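Local coordinates for Alpha/beta hydrolase fold protein (Chitinophaga pinensis, PDB 4PW0) that has an alpha/beta hydrolase fold and probably hydrolyses a so far unidentified substrate with a Ser-His-Asp catalytic triad, at residues 147-152 with 162-167; 225-230 with 273-278; 135-140 with 243-248; 55-60 with 64-69. All coordinates share one frame; numbering follows the deposited sequence.

Interaction 1 of 4, residues 147-152 with 162-167; sequences PDLIAR and FLFIFF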
loop_
_atom_site.group_PDB
_atom_site.type_symbol
_atom_site.label_atom_id
_atom_site.label_comp_id
_atom_site.label_asym_id
_atom_site.label_seq_id
_atom_site.Cartn_x
_atom_site.Cartn_y
_atom_site.Cartn_z
ATOM N N PRO A 147 -15.833 -20.216 -13.995
ATOM C CA PRO A 147 -15.947 -20.848 -15.321
ATOM C C PRO A 147 -16.616 -19.971 -16.376
ATOM O O PRO A 147 -16.194 -20.002 -17.533
ATOM C CB PRO A 147 -16.756 -22.129 -15.028
ATOM C CG PRO A 147 -16.445 -22.451 -13.608
ATOM C CD PRO A 147 -16.408 -21.065 -12.945
ATOM N N ASP A 148 -17.638 -19.208 -16.005
ATOM C CA ASP A 148 -18.273 -18.302 -16.963
ATOM C C ASP A 148 -17.371 -17.146 -17.345
ATOM O O ASP A 148 -17.458 -16.661 -18.484
ATOM C CB ASP A 148 -19.629 -17.853 -16.500
ATOM C CG ASP A 148 -20.673 -18.979 -16.607
ATOM O OD1 ASP A 148 -20.589 -19.754 -17.577
ATOM O OD2 ASP A 148 -21.521 -19.127 -15.722
ATOM N N LEU A 149 -16.498 -16.693 -16.438
ATOM C CA LEU A 149 -15.543 -15.640 -16.808
ATOM C C LEU A 149 -14.609 -16.161 -17.893
ATOM O O LEU A 149 -14.322 -15.482 -18.878
ATOM C CB LEU A 149 -14.777 -15.198 -15.575
ATOM C CG LEU A 149 -13.767 -14.096 -15.815
ATOM C CD1 LEU A 149 -14.420 -12.777 -16.133
ATOM C CD2 LEU A 149 -12.817 -14.022 -14.625
ATOM N N ILE A 150 -14.165 -17.391 -17.706
ATOM C CA ILE A 150 -13.264 -18.000 -18.675
ATOM C C ILE A 150 -14.022 -18.272 -19.991
ATOM O O ILE A 150 -13.462 -18.053 -21.060
ATOM C CB ILE A 150 -12.623 -19.275 -18.091
ATOM C CG1 ILE A 150 -11.765 -18.882 -16.855
ATOM C CG2 ILE A 150 -11.829 -20.047 -19.166
ATOM C CD1 ILE A 150 -10.804 -17.726 -17.042
ATOM N N ALA A 151 -15.282 -18.674 -19.923
ATOM C CA ALA A 151 -16.093 -18.869 -21.161
ATOM C C ALA A 151 -16.177 -17.554 -21.956
ATOM O O ALA A 151 -16.132 -17.580 -23.179
ATOM C CB ALA A 151 -17.459 -19.400 -20.828
ATOM N N ARG A 152 -16.244 -16.390 -21.289
ATOM C CA ARG A 152 -16.244 -15.089 -21.972
ATOM C C ARG A 152 -14.866 -14.780 -22.561
ATOM O O ARG A 152 -14.734 -14.338 -23.718
ATOM C CB ARG A 152 -16.663 -13.956 -21.022
ATOM C CG ARG A 152 -18.084 -13.970 -20.530
ATOM C CD ARG A 152 -18.256 -12.910 -19.424
ATOM N NE ARG A 152 -18.040 -11.513 -19.822
ATOM C CZ ARG A 152 -17.720 -10.511 -18.978
ATOM N NH1 ARG A 152 -17.514 -10.722 -17.655
ATOM N NH2 ARG A 152 -17.569 -9.282 -19.459
ATOM N N PHE A 162 -5.873 -11.255 -23.046
ATOM C CA PHE A 162 -4.942 -10.759 -22.032
ATOM C C PHE A 162 -5.457 -9.464 -21.382
ATOM O O PHE A 162 -5.453 -9.363 -20.142
ATOM C CB PHE A 162 -3.602 -10.520 -22.721
ATOM C CG PHE A 162 -2.471 -10.141 -21.768
ATOM C CD1 PHE A 162 -1.861 -11.085 -20.975
ATOM C CD2 PHE A 162 -2.037 -8.861 -21.696
ATOM C CE1 PHE A 162 -0.803 -10.737 -20.132
ATOM C CE2 PHE A 162 -0.975 -8.504 -20.881
ATOM C CZ PHE A 162 -0.367 -9.436 -20.091
ATOM N N LEU A 163 -5.936 -8.504 -22.174
ATOM C CA LEU A 163 -6.424 -7.246 -21.614
ATOM C C LEU A 163 -7.703 -7.491 -20.832
ATOM O O LEU A 163 -7.906 -6.883 -19.749
ATOM C CB LEU A 163 -6.634 -6.197 -22.679
ATOM C CG LEU A 163 -5.351 -5.753 -23.426
ATOM C CD1 LEU A 163 -5.696 -4.697 -24.449
ATOM C CD2 LEU A 163 -4.301 -5.211 -22.493
ATOM N N PHE A 164 -8.545 -8.396 -21.308
ATOM C CA PHE A 164 -9.805 -8.724 -20.608
ATOM C C PHE A 164 -9.542 -9.303 -19.229
ATOM O O PHE A 164 -10.230 -8.954 -18.251
ATOM C CB PHE A 164 -10.679 -9.664 -21.467
ATOM C CG PHE A 164 -11.917 -10.169 -20.766
ATOM C CD1 PHE A 164 -13.022 -9.362 -20.708
ATOM C CD2 PHE A 164 -11.968 -11.386 -20.184
ATOM C CE1 PHE A 164 -14.146 -9.799 -20.021
ATOM C CE2 PHE A 164 -13.111 -11.845 -19.528
ATOM C CZ PHE A 164 -14.180 -11.030 -19.449
ATOM N N ILE A 165 -8.614 -10.248 -19.143
ATOM C CA ILE A 165 -8.324 -10.895 -17.901
ATOM C C ILE A 165 -7.572 -10.005 -16.938
ATOM O O ILE A 165 -7.768 -10.148 -15.721
ATOM C CB ILE A 165 -7.565 -12.224 -18.140
ATOM C CG1 ILE A 165 -8.502 -13.236 -18.809
ATOM C CG2 ILE A 165 -6.954 -12.784 -16.873
ATOM C CD1 ILE A 165 -9.649 -13.799 -17.973
ATOM N N PHE A 166 -6.635 -9.210 -17.423
ATOM C CA PHE A 166 -5.658 -8.574 -16.544
ATOM C C PHE A 166 -5.777 -7.074 -16.345
ATOM O O PHE A 166 -5.182 -6.510 -15.412
ATOM C CB PHE A 166 -4.216 -8.912 -16.944
ATOM C CG PHE A 166 -3.855 -10.356 -16.738
ATOM C CD1 PHE A 166 -3.759 -10.909 -15.484
ATOM C CD2 PHE A 166 -3.563 -11.177 -17.829
ATOM C CE1 PHE A 166 -3.384 -12.210 -15.306
ATOM C CE2 PHE A 166 -3.223 -12.473 -17.655
ATOM C CZ PHE A 166 -3.119 -13.020 -16.380
ATOM N N PHE A 167 -6.506 -6.380 -17.221
ATOM C CA PHE A 167 -6.475 -4.907 -17.246
ATOM C C PHE A 167 -7.870 -4.264 -17.158
ATOM O O PHE A 167 -8.860 -4.942 -17.418
ATOM C CB PHE A 167 -5.645 -4.392 -18.458
ATOM C CG PHE A 167 -4.188 -4.733 -18.297
ATOM C CD1 PHE A 167 -3.700 -5.983 -18.672
ATOM C CD2 PHE A 167 -3.362 -3.852 -17.644
ATOM C CE1 PHE A 167 -2.412 -6.329 -18.357
ATOM C CE2 PHE A 167 -2.058 -4.213 -17.343
ATOM C CZ PHE A 167 -1.609 -5.451 -17.708
#

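Interaction 2 of 4, residues 225-230 with 273-278; sequences PVFVVQ and VSQTEY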
loop_
_atom_site.group_PDB
_atom_site.type_symbol
_atom_site.label_atom_id
_atom_site.label_comp_id
_atom_site.label_asym_id
_atom_site.label_seq_id
_atom_site.Cartn_x
_atom_site.Cartn_y
_atom_site.Cartn_z
ATOM N N PRO A 225 4.121 -12.320 8.525
ATOM C CA PRO A 225 3.944 -11.050 7.791
ATOM C C PRO A 225 3.471 -11.330 6.347
ATOM O O PRO A 225 4.031 -12.196 5.662
ATOM C CB PRO A 225 5.338 -10.445 7.780
ATOM C CG PRO A 225 6.136 -11.229 8.785
ATOM C CD PRO A 225 5.530 -12.592 8.793
ATOM N N VAL A 226 2.450 -10.593 5.922
ATOM C CA VAL A 226 1.886 -10.755 4.586
ATOM C C VAL A 226 1.809 -9.399 3.922
ATOM O O VAL A 226 1.441 -8.396 4.564
ATOM C CB VAL A 226 0.469 -11.387 4.629
ATOM C CG1 VAL A 226 -0.063 -11.648 3.219
ATOM C CG2 VAL A 226 0.495 -12.699 5.410
ATOM N N PHE A 227 2.071 -9.372 2.614
ATOM C CA PHE A 227 1.869 -8.170 1.818
ATOM C C PHE A 227 0.868 -8.533 0.728
ATOM O O PHE A 227 1.140 -9.445 -0.088
ATOM C CB PHE A 227 3.193 -7.758 1.218
ATOM C CG PHE A 227 3.135 -6.574 0.303
ATOM C CD1 PHE A 227 2.242 -5.522 0.539
ATOM C CD2 PHE A 227 3.975 -6.501 -0.781
ATOM C CE1 PHE A 227 2.235 -4.395 -0.273
ATOM C CE2 PHE A 227 3.982 -5.376 -1.589
ATOM C CZ PHE A 227 3.089 -4.349 -1.362
ATOM N N VAL A 228 -0.290 -7.872 0.732
ATOM C CA VAL A 228 -1.396 -8.196 -0.184
ATOM C C VAL A 228 -1.471 -7.033 -1.184
ATOM O O VAL A 228 -1.614 -5.883 -0.775
ATOM C CB VAL A 228 -2.728 -8.314 0.561
ATOM C CG1 VAL A 228 -3.844 -8.602 -0.411
ATOM C CG2 VAL A 228 -2.698 -9.379 1.662
ATOM N N VAL A 229 -1.427 -7.365 -2.474
ATOM C CA VAL A 229 -1.498 -6.367 -3.556
ATOM C C VAL A 229 -2.687 -6.697 -4.467
ATOM O O VAL A 229 -2.948 -7.862 -4.829
ATOM C CB VAL A 229 -0.203 -6.375 -4.385
ATOM C CG1 VAL A 229 -0.304 -5.486 -5.625
ATOM C CG2 VAL A 229 0.974 -5.965 -3.521
ATOM N N GLN A 230 -3.414 -5.654 -4.852
ATOM C CA GLN A 230 -4.563 -5.810 -5.744
ATOM C C GLN A 230 -4.815 -4.502 -6.486
ATOM O O GLN A 230 -4.373 -3.439 -6.036
ATOM C CB GLN A 230 -5.753 -6.263 -4.893
ATOM C CG GLN A 230 -7.070 -6.539 -5.600
ATOM C CD GLN A 230 -6.927 -7.526 -6.730
ATOM O OE1 GLN A 230 -6.373 -7.177 -7.786
ATOM N NE2 GLN A 230 -7.437 -8.731 -6.574
ATOM N N VAL A 273 7.730 -3.705 -7.265
ATOM C CA VAL A 273 9.089 -4.062 -6.816
ATOM C C VAL A 273 9.519 -3.201 -5.643
ATOM O O VAL A 273 10.056 -3.699 -4.651
ATOM C CB VAL A 273 10.086 -3.970 -7.972
ATOM C CG1 VAL A 273 11.510 -4.060 -7.453
ATOM C CG2 VAL A 273 9.812 -5.048 -8.998
ATOM N N SER A 274 9.279 -1.885 -5.733
ATOM C CA SER A 274 9.678 -0.991 -4.647
ATOM C C SER A 274 9.039 -1.365 -3.313
ATOM O O SER A 274 9.692 -1.464 -2.258
ATOM C CB SER A 274 9.344 0.429 -4.996
ATOM O OG SER A 274 9.687 1.290 -3.916
ATOM N N GLN A 275 7.749 -1.641 -3.391
ATOM C CA GLN A 275 7.021 -2.010 -2.169
ATOM C C GLN A 275 7.443 -3.355 -1.613
ATOM O O GLN A 275 7.619 -3.499 -0.372
ATOM C CB GLN A 275 5.525 -1.995 -2.437
ATOM C CG GLN A 275 4.993 -0.627 -2.701
ATOM C CD GLN A 275 3.488 -0.603 -2.741
ATOM O OE1 GLN A 275 2.852 -1.579 -3.056
ATOM N NE2 GLN A 275 2.930 0.601 -2.451
ATOM N N THR A 276 7.580 -4.339 -2.510
ATOM C CA THR A 276 7.908 -5.720 -2.149
ATOM C C THR A 276 9.339 -5.858 -1.622
ATOM O O THR A 276 9.596 -6.605 -0.661
ATOM C CB THR A 276 7.691 -6.670 -3.370
ATOM O OG1 THR A 276 6.333 -6.590 -3.770
ATOM C CG2 THR A 276 7.979 -8.106 -2.996
ATOM N N GLU A 277 10.267 -5.124 -2.241
ATOM C CA GLU A 277 11.639 -5.160 -1.785
ATOM C C GLU A 277 11.747 -4.645 -0.353
ATOM O O GLU A 277 12.445 -5.257 0.485
ATOM C CB GLU A 277 12.499 -4.349 -2.766
ATOM C CG GLU A 277 13.919 -4.148 -2.400
ATOM C CD GLU A 277 14.543 -3.386 -3.553
ATOM O OE1 GLU A 277 14.000 -2.303 -3.924
ATOM O OE2 GLU A 277 15.505 -3.907 -4.134
ATOM N N TYR A 278 11.079 -3.538 -0.016
ATOM C CA TYR A 278 11.064 -3.091 1.333
ATOM C C TYR A 278 10.464 -4.122 2.289
ATOM O O TYR A 278 10.988 -4.415 3.387
ATOM C CB TYR A 278 10.360 -1.711 1.502
ATOM C CG TYR A 278 10.392 -1.251 2.924
ATOM C CD1 TYR A 278 11.511 -0.557 3.427
ATOM C CD2 TYR A 278 9.400 -1.593 3.815
ATOM C CE1 TYR A 278 11.554 -0.225 4.755
ATOM C CE2 TYR A 278 9.476 -1.290 5.166
ATOM C CZ TYR A 278 10.577 -0.587 5.616
ATOM O OH TYR A 278 10.674 -0.318 6.973
#

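Interaction 3 of 4, residues 135-140 with 243-248; sequences AAPQGV and YELFKQ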
loop_
_atom_site.group_PDB
_atom_site.type_symbol
_atom_site.label_atom_id
_atom_site.label_comp_id
_atom_site.label_asym_id
_atom_site.label_seq_id
_atom_site.Cartn_x
_atom_site.Cartn_y
_atom_site.Cartn_z
ATOM N N ALA A 135 -5.527 -12.240 -5.537
ATOM C CA ALA A 135 -6.140 -13.471 -5.063
ATOM C C ALA A 135 -7.250 -13.202 -4.053
ATOM O O ALA A 135 -7.848 -12.115 -4.064
ATOM C CB ALA A 135 -5.082 -14.444 -4.563
ATOM N N ALA A 136 -7.593 -14.224 -3.255
ATOM C CA ALA A 136 -8.809 -14.164 -2.440
ATOM C C ALA A 136 -8.728 -15.330 -1.467
ATOM O O ALA A 136 -8.058 -16.323 -1.750
ATOM C CB ALA A 136 -10.070 -14.283 -3.301
ATOM N N PRO A 137 -9.438 -15.199 -0.338
ATOM C CA PRO A 137 -9.505 -16.359 0.566
ATOM C C PRO A 137 -10.395 -17.497 0.024
ATOM O O PRO A 137 -11.200 -17.288 -0.886
ATOM C CB PRO A 137 -10.125 -15.784 1.805
ATOM C CG PRO A 137 -10.662 -14.470 1.480
ATOM C CD PRO A 137 -10.257 -14.059 0.123
ATOM N N GLN A 138 -10.264 -18.660 0.643
ATOM C CA GLN A 138 -11.163 -19.762 0.375
ATOM C C GLN A 138 -12.620 -19.322 0.552
ATOM O O GLN A 138 -12.956 -18.569 1.456
ATOM C CB GLN A 138 -10.939 -20.914 1.341
ATOM C CG GLN A 138 -9.642 -21.658 1.212
ATOM C CD GLN A 138 -9.527 -22.785 2.197
ATOM O OE1 GLN A 138 -9.867 -22.620 3.365
ATOM N NE2 GLN A 138 -9.007 -23.904 1.766
ATOM N N GLY A 139 -13.485 -19.902 -0.274
ATOM C CA GLY A 139 -14.921 -19.823 -0.061
ATOM C C GLY A 139 -15.641 -18.667 -0.702
ATOM O O GLY A 139 -16.853 -18.516 -0.588
ATOM N N VAL A 140 -14.915 -17.822 -1.426
ATOM C CA VAL A 140 -15.536 -16.612 -1.939
ATOM C C VAL A 140 -16.488 -16.885 -3.091
ATOM O O VAL A 140 -16.185 -17.647 -4.020
ATOM C CB VAL A 140 -14.464 -15.594 -2.378
ATOM C CG1 VAL A 140 -13.783 -14.996 -1.151
ATOM C CG2 VAL A 140 -13.444 -16.156 -3.384
ATOM N N TYR A 243 -9.268 -6.617 0.562
ATOM C CA TYR A 243 -9.578 -5.958 1.832
ATOM C C TYR A 243 -9.977 -6.986 2.890
ATOM O O TYR A 243 -9.542 -6.906 4.045
ATOM C CB TYR A 243 -10.622 -4.861 1.653
ATOM C CG TYR A 243 -10.905 -4.039 2.896
ATOM C CD1 TYR A 243 -9.899 -3.497 3.622
ATOM C CD2 TYR A 243 -12.191 -3.875 3.365
ATOM C CE1 TYR A 243 -10.126 -2.766 4.735
ATOM C CE2 TYR A 243 -12.431 -3.164 4.516
ATOM C CZ TYR A 243 -11.356 -2.584 5.169
ATOM O OH TYR A 243 -11.526 -1.816 6.276
ATOM N N GLU A 244 -10.748 -8.008 2.509
ATOM C CA GLU A 244 -11.071 -9.088 3.442
ATOM C C GLU A 244 -9.843 -9.819 3.943
ATOM O O GLU A 244 -9.726 -10.103 5.146
ATOM C CB GLU A 244 -12.031 -10.126 2.830
ATOM C CG GLU A 244 -13.462 -9.642 2.760
ATOM C CD GLU A 244 -14.165 -9.655 4.115
ATOM O OE1 GLU A 244 -13.515 -10.033 5.132
ATOM O OE2 GLU A 244 -15.362 -9.305 4.155
ATOM N N LEU A 245 -8.901 -10.128 3.054
ATOM C CA LEU A 245 -7.635 -10.719 3.485
ATOM C C LEU A 245 -6.964 -9.835 4.522
ATOM O O LEU A 245 -6.477 -10.313 5.567
ATOM C CB LEU A 245 -6.669 -11.008 2.311
ATOM C CG LEU A 245 -6.984 -12.226 1.439
ATOM C CD1 LEU A 245 -6.195 -12.162 0.165
ATOM C CD2 LEU A 245 -6.685 -13.527 2.191
ATOM N N PHE A 246 -6.881 -8.552 4.240
ATOM C CA PHE A 246 -6.239 -7.593 5.140
ATOM C C PHE A 246 -6.958 -7.552 6.507
ATOM O O PHE A 246 -6.299 -7.527 7.568
ATOM C CB PHE A 246 -6.273 -6.187 4.523
ATOM C CG PHE A 246 -5.860 -5.091 5.474
ATOM C CD1 PHE A 246 -4.522 -4.851 5.764
ATOM C CD2 PHE A 246 -6.828 -4.328 6.099
ATOM C CE1 PHE A 246 -4.165 -3.894 6.696
ATOM C CE2 PHE A 246 -6.470 -3.376 7.023
ATOM C CZ PHE A 246 -5.122 -3.156 7.311
ATOM N N LYS A 247 -8.299 -7.568 6.494
ATOM C CA LYS A 247 -9.063 -7.544 7.744
ATOM C C LYS A 247 -8.847 -8.792 8.585
ATOM O O LYS A 247 -8.742 -8.700 9.810
ATOM C CB LYS A 247 -10.552 -7.410 7.469
ATOM C CG LYS A 247 -10.919 -6.050 6.960
ATOM C CD LYS A 247 -12.397 -5.775 7.057
ATOM C CE LYS A 247 -13.211 -6.566 6.153
ATOM N NZ LYS A 247 -14.635 -6.207 6.450
ATOM N N GLN A 248 -8.786 -9.950 7.945
ATOM C CA GLN A 248 -8.754 -11.202 8.660
ATOM C C GLN A 248 -7.357 -11.613 9.096
ATOM O O GLN A 248 -7.185 -12.198 10.154
ATOM C CB GLN A 248 -9.439 -12.304 7.850
ATOM C CG GLN A 248 -10.940 -12.076 7.616
ATOM C CD GLN A 248 -11.562 -13.134 6.704
ATOM O OE1 GLN A 248 -11.356 -14.309 6.913
ATOM N NE2 GLN A 248 -12.328 -12.700 5.693
#

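Interaction 4 of 4, residues 55-60 with 64-69; sequences LITNGL and RQLIIF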
loop_
_atom_site.group_PDB
_atom_site.type_symbol
_atom_site.label_atom_id
_atom_site.label_comp_id
_atom_site.label_asym_id
_atom_site.label_seq_id
_atom_site.Cartn_x
_atom_site.Cartn_y
_atom_site.Cartn_z
ATOM N N LEU A 55 10.480 -7.326 -15.427
ATOM C CA LEU A 55 10.768 -6.223 -14.522
ATOM C C LEU A 55 10.651 -6.609 -13.060
ATOM O O LEU A 55 11.385 -6.135 -12.202
ATOM C CB LEU A 55 9.861 -5.019 -14.784
ATOM C CG LEU A 55 10.286 -4.048 -15.829
ATOM C CD1 LEU A 55 9.341 -2.890 -15.970
ATOM C CD2 LEU A 55 11.694 -3.530 -15.573
ATOM N N ILE A 56 9.686 -7.495 -12.780
ATOM C CA ILE A 56 9.459 -7.908 -11.425
ATOM C C ILE A 56 10.477 -8.937 -10.974
ATOM O O ILE A 56 11.078 -8.814 -9.888
ATOM C CB ILE A 56 8.017 -8.422 -11.280
ATOM C CG1 ILE A 56 7.048 -7.253 -11.562
ATOM C CG2 ILE A 56 7.818 -8.972 -9.888
ATOM C CD1 ILE A 56 5.576 -7.632 -11.506
ATOM N N THR A 57 10.712 -9.937 -11.822
ATOM C CA THR A 57 11.671 -10.949 -11.403
ATOM C C THR A 57 13.113 -10.416 -11.401
ATOM O O THR A 57 13.853 -10.743 -10.470
ATOM C CB THR A 57 11.595 -12.199 -12.269
ATOM O OG1 THR A 57 11.867 -11.867 -13.632
ATOM C CG2 THR A 57 10.243 -12.910 -12.134
ATOM N N ASN A 58 13.458 -9.555 -12.355
ATOM C CA ASN A 58 14.761 -8.900 -12.285
ATOM C C ASN A 58 14.860 -7.975 -11.068
ATOM O O ASN A 58 15.878 -7.948 -10.351
ATOM C CB ASN A 58 15.094 -8.150 -13.572
ATOM C CG ASN A 58 15.409 -9.081 -14.731
ATOM O OD1 ASN A 58 15.868 -10.199 -14.503
ATOM N ND2 ASN A 58 15.155 -8.663 -15.947
ATOM N N GLY A 59 13.812 -7.183 -10.835
ATOM C CA GLY A 59 13.853 -6.270 -9.731
ATOM C C GLY A 59 13.994 -6.922 -8.359
ATOM O O GLY A 59 14.777 -6.486 -7.497
ATOM N N LEU A 60 13.232 -7.995 -8.130
ATOM C CA LEU A 60 13.293 -8.658 -6.861
ATOM C C LEU A 60 14.550 -9.534 -6.710
ATOM O O LEU A 60 15.002 -9.722 -5.586
ATOM C CB LEU A 60 12.023 -9.483 -6.608
ATOM C CG LEU A 60 10.806 -8.585 -6.304
ATOM C CD1 LEU A 60 9.564 -9.478 -6.236
ATOM C CD2 LEU A 60 11.005 -7.782 -5.041
ATOM N N ARG A 64 17.856 -10.873 -3.606
ATOM C CA ARG A 64 17.677 -12.228 -3.103
ATOM C C ARG A 64 17.664 -13.183 -4.271
ATOM O O ARG A 64 17.419 -12.806 -5.419
ATOM C CB ARG A 64 16.362 -12.372 -2.306
ATOM C CG ARG A 64 15.107 -12.315 -3.178
ATOM C CD ARG A 64 14.041 -11.398 -2.629
ATOM N NE ARG A 64 14.380 -10.008 -2.788
ATOM C CZ ARG A 64 14.667 -9.156 -1.788
ATOM N NH1 ARG A 64 14.602 -9.559 -0.532
ATOM N NH2 ARG A 64 15.018 -7.920 -2.067
ATOM N N GLN A 65 17.878 -14.456 -3.954
ATOM C CA GLN A 65 17.683 -15.512 -4.933
ATOM C C GLN A 65 16.175 -15.642 -5.153
ATOM O O GLN A 65 15.429 -15.704 -4.161
ATOM C CB GLN A 65 18.256 -16.824 -4.393
ATOM C CG GLN A 65 18.198 -17.975 -5.378
ATOM C CD GLN A 65 18.738 -19.250 -4.781
ATOM O OE1 GLN A 65 19.175 -19.272 -3.627
ATOM N NE2 GLN A 65 18.734 -20.312 -5.566
ATOM N N LEU A 66 15.776 -15.781 -6.398
ATOM C CA LEU A 66 14.370 -15.910 -6.755
ATOM C C LEU A 66 14.196 -17.165 -7.587
ATOM O O LEU A 66 14.907 -17.372 -8.580
ATOM C CB LEU A 66 13.969 -14.664 -7.519
ATOM C CG LEU A 66 12.523 -14.371 -7.768
ATOM C CD1 LEU A 66 12.167 -12.908 -7.938
ATOM C CD2 LEU A 66 12.195 -15.075 -9.084
ATOM N N ILE A 67 13.264 -18.022 -7.187
ATOM C CA ILE A 67 12.968 -19.241 -7.888
ATOM C C ILE A 67 11.578 -19.117 -8.509
ATOM O O ILE A 67 10.598 -18.828 -7.813
ATOM C CB ILE A 67 12.980 -20.475 -6.932
ATOM C CG1 ILE A 67 14.345 -20.639 -6.244
ATOM C CG2 ILE A 67 12.530 -21.732 -7.661
ATOM C CD1 ILE A 67 15.401 -21.102 -7.159
ATOM N N ILE A 68 11.522 -19.302 -9.813
ATOM C CA ILE A 68 10.279 -19.482 -10.557
ATOM C C ILE A 68 10.230 -20.915 -11.019
ATOM O O ILE A 68 11.285 -21.501 -11.373
ATOM C CB ILE A 68 10.104 -18.478 -11.722
ATOM C CG1 ILE A 68 11.338 -18.426 -12.657
ATOM C CG2 ILE A 68 9.770 -17.083 -11.176
ATOM C CD1 ILE A 68 11.111 -17.646 -13.931
ATOM N N PHE A 69 9.069 -21.530 -10.986
ATOM C CA PHE A 69 8.926 -22.927 -11.350
ATOM C C PHE A 69 7.613 -23.244 -11.991
ATOM O O PHE A 69 6.605 -22.555 -11.745
ATOM C CB PHE A 69 9.170 -23.849 -10.128
ATOM C CG PHE A 69 8.020 -23.916 -9.155
ATOM C CD1 PHE A 69 7.748 -22.855 -8.280
ATOM C CD2 PHE A 69 7.228 -25.021 -9.107
ATOM C CE1 PHE A 69 6.675 -22.934 -7.406
ATOM C CE2 PHE A 69 6.158 -25.121 -8.234
ATOM C CZ PHE A 69 5.875 -24.061 -7.374
HETATM O O HOH W 1 15.445 -6.601 -4.745
#

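Interaction 1 of 4, residues 147-152 with 162-167
With its CG anti to the backbone N (chi1 174°), Phe-164 swings its ring to Arg-152, whose chain bends about CG-CD (chi3 63°) and turns a flat guanidinium face to meet it. Helices 146-154 and 158-166 form an antiparallel hairpin in the cap inserted into the alpha/beta hydrolase fold between strands 127-133 and 226-231. The axes of segments 147-152 and 162-166 come no closer than 11.0 Å, a gap that suits long side chains. In the conformer described, Phe-164 CZ stands over the centre of the guanidinium, 3.6 Å from Arg-152 CZ. The two planes are 83° apart, so the ring offers its C-H edge and not its pi face to the cation. A salt bridge from Arg-152 NH1 to Glu-235 helps to fix the guanidinium. Leu-149 adds an apolar contact, its CD1 lying 3.8 Å from Phe-164 CE2. Ile-165 borders the probable Ser-His-Asp triad (Ser-110, His-262, Asp-234), and its CD1 methyl approaches Ile-150 CD1 at 4.2 Å.

Interaction 2 of 4, residues 225-230 with 273-278
Phe-227 meets Gln-275 and Thr-276 through weakly polar contacts at the rim of its ring. Gln-275 OE1 lies in the ring plane, 3.3 Å from Phe-227 CZ, with the amide of Gln-275 turned 66° from that plane. In the conformers described Thr-276 OG1 is likewise in plane, 3.4 Å from Phe-227 CE2. The C-H rim of an aromatic ring is slightly positive, so buried oxygens can rest against it without a formal hydrogen bond.

Apolar packing completes the fit. Gln-275 CB is 3.6 Å from Phe-227 CZ, while Val-229 CG2 covers one face of the ring from within the strand. Phe-227 reaches the helix because its CG stands anti to the backbone N (chi1 177°). Gln-275 also packs on Gln-275 of the second subunit.

True hydrogen bonds satisfy both oxygens from outside the pair: Gln-275 OE1 is bonded by Tyr-257 OH and Ser-255 OG, and Thr-276 OG1 bonds Phe-272 O one turn earlier in the helix.

The contact thus seats the C-terminal helix 269-282 on strand 226-231, which runs between the parallel strands 127-133 and 252-257 of the alpha/beta hydrolase sheet.

Interaction 3 of 4, residues 135-140 with 243-248
Leu-245 and Pro-137 carry most of this buried, wholly apolar contact, with Ala-135 a minor third. Leu-245 projects from helix 240-248 with its CG anti to the carbonyl carbon (chi1 -76°), which lays the branched end against the proline ring. Leu-245 CD2 sits over one face of the Pro-137 ring, about equally far from its five atoms (4.1 Å from Pro-137 CB), while Leu-245 CG is 4.0 Å from Pro-137 CD. The other methyl, Leu-245 CD1, reaches the chain at Ala-136 CA (4.2 Å) and borders Ala-135, where small residues let it come close to the backbone. An alanine in place of Leu-245 would probably leave the ring of Pro-137 without its apolar partner and open a gap under the loop.

Pro-137 also starts a type II turn ending at Val-140. Its third residue, Gly-139, has a positive phi (90°) at which a CB would press on Gln-138 O. Ala-136 O is held by Gln-117 NE2 and Trp-210 NE1.

The loop leaving strand 127-133 towards the cap is thereby packed on helix 240-248, with Leu-245 also touching Gln-117 of helix 111-122 and Ala-135 touching Phe-114 of that same helix.

Interaction 4 of 4, residues 55-60 with 64-69
Thr-57 and Leu-66 bring their CA atoms within 7.3 Å of each other, where helical segment 55-60 runs back along strand 66-69, their directions 148° apart. The pair belongs to the beta-alpha-beta crossover that links the parallel strands 39-42 and 66-69 in the alpha/beta hydrolase sheet. The chain of Arg-64 turns sharply about CG-CD (chi3 73°), which carries NE back to the helix end, where it donates to Leu-60 O at 2.9 Å (N-H...O 151°), close to the guanidinium plane. A cation probably suits this spot, since the carbonyls at a helix C-terminus carry partial negative charge. Arg-64 NH2 bonds a water that also bonds Gly-59 O, and NH1 forms a salt bridge with Asp-281. A leucine in place of Arg-64 would probably deprive Leu-60 O of its NE-H donor and leave the carboxylate of Asp-281 without its cationic mate. Branched aliphatic side chains fill the buried layer between helix and sheet: Thr-57 CG2 lies 4.3 Å from Ile-68 CG2, and Leu-66 CD1 rests 3.7 Å from Leu-60 CB.

Interactions 2 and 4 are neighbours, their centres about 14 Å apart: helix 269-282 packs against helix 54-61, with Val-273 CG2 3.8 Å from Ile-56 CA, and both contacts reach the same sheet. Interaction 3 lies about 16 Å from interaction 2, centre to centre, and the two are in packing contact where Gln-230 NE2 comes 4.1 Å from Ala-135 N. Gln-230 NE2 hydrogen-bonds Asp-234 OD2 of the probable triad, which ties the end of strand 226-231 to the likely active site. Interaction 1, in the cap, borders the probable triad through Ile-165. Its centre is about 26 Å from that of interaction 4, across the centre of the chain. Interactions 2 and 3 both touch the second subunit.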